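Local coordinates for predicted metal-dependent hydrolase of the TIM-barrel fold (Lactobacillus casei, PDB 2QPX), which probably acts as a metal-dependent hydrolase of the amidohydrolase family, with two zinc ions in its active site, at the interface of chains A and B. Numbering follows the deposited sequence. Chains: chain A/B, Predicted metal-dependent hydrolase of the TIM-barrel fold.

The interface of chains A and B. Residues chain A 247; chain B 234-237.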
loop_
_atom_site.group_PDB
_atom_site.type_symbol
_atom_site.label_atom_id
_atom_site.label_comp_id
_atom_site.label_asym_id
_atom_site.label_seq_id
_atom_site.Cartn_x
_atom_site.Cartn_y
_atom_site.Cartn_z
ATOM N N ARG A 247 6.826 13.729 -9.681
ATOM C CA ARG A 247 5.788 14.583 -10.274
ATOM C C ARG A 247 6.350 15.875 -10.891
ATOM O O ARG A 247 5.911 16.253 -11.951
ATOM C CB ARG A 247 4.682 14.872 -9.260
ATOM C CG ARG A 247 3.390 15.453 -9.865
ATOM C CD ARG A 247 2.321 15.715 -8.768
ATOM N NE ARG A 247 2.826 16.667 -7.780
ATOM C CZ ARG A 247 2.444 17.929 -7.666
ATOM N NH1 ARG A 247 1.479 18.426 -8.418
ATOM N NH2 ARG A 247 3.010 18.703 -6.745
ATOM N N ALA B 234 -3.473 16.113 -11.447
ATOM C CA ALA B 234 -2.004 16.135 -11.639
ATOM C C ALA B 234 -1.331 17.276 -10.878
ATOM O O ALA B 234 -0.123 17.239 -10.643
ATOM C CB ALA B 234 -1.653 16.219 -13.160
ATOM N N ASP B 235 -2.113 18.284 -10.507
ATOM C CA ASP B 235 -1.593 19.372 -9.647
ATOM C C ASP B 235 -1.724 19.110 -8.143
ATOM O O ASP B 235 -1.299 19.954 -7.343
ATOM C CB ASP B 235 -2.294 20.693 -9.996
ATOM C CG ASP B 235 -1.800 21.289 -11.319
ATOM O OD1 ASP B 235 -0.609 21.126 -11.695
ATOM O OD2 ASP B 235 -2.625 21.936 -11.986
ATOM N N THR B 236 -2.334 17.987 -7.759
ATOM C CA THR B 236 -2.418 17.569 -6.360
ATOM C C THR B 236 -1.129 16.790 -6.063
ATOM O O THR B 236 -0.676 15.943 -6.856
ATOM C CB THR B 236 -3.620 16.670 -6.117
ATOM O OG1 THR B 236 -4.852 17.370 -6.440
ATOM C CG2 THR B 236 -3.680 16.192 -4.661
ATOM N N ASP B 237 -0.523 17.043 -4.921
ATOM C CA ASP B 237 0.619 16.246 -4.515
ATOM C C ASP B 237 0.082 15.075 -3.675
ATOM O O ASP B 237 -0.176 15.238 -2.483
ATOM C CB ASP B 237 1.611 17.132 -3.793
ATOM C CG ASP B 237 2.874 16.415 -3.431
ATOM O OD1 ASP B 237 2.922 15.174 -3.610
ATOM O OD2 ASP B 237 3.795 17.106 -2.899
#
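A:Arg247 reaches from chain A into a curl of chain B backbone, B:Ala234 to B:Asp237, and illustrates how one long side chain can link a helix to a neighbouring chain's loop through a backbone carbonyl and packing. The hydrogen bond runs from A:Arg247 NH1 to the carbonyl O of B:Ala234, 3.0 Å long and nearly straight at the hydrogen (162°). That oxygen lies in the guanidinium plane, whereas NH1 is tilted from the carbonyl plane.

Packing adds to the grip. One face of the guanidinium lies, near its rim, over the backbone of B:Thr236 and B:Asp237, with A:Arg247 CZ 4.0 Å from CA of B:Asp237. A:Arg247 NH2 lies 3.6 Å from CB of B:Asp237, the guanidinium and carboxylate planes being 24° apart. The chain is extended to CD and then turns at chi3 (60°), laying the flat group along the loop.

Electrostatics is looser: A:Arg247 NH2 stays 4.2 Å from carboxylate OD2 of B:Asp237, and A:Arg247 NH1 is 4.7 Å from OD1 of B:Asp235. Neither pair is in contact, but the acids may favour the positive charge. A leucine at A:Arg247 would probably leave the B:Ala234 carbonyl without this donor and remove the positive charge near both carboxylates.

In this TIM-barrel protein A:Arg247 begins helix 247-253; its partners' loop follows strand 225-229, which carries the zinc ligand B:His228. The patch is part of a contact between identical chains whose biological role the structure alone does not establish.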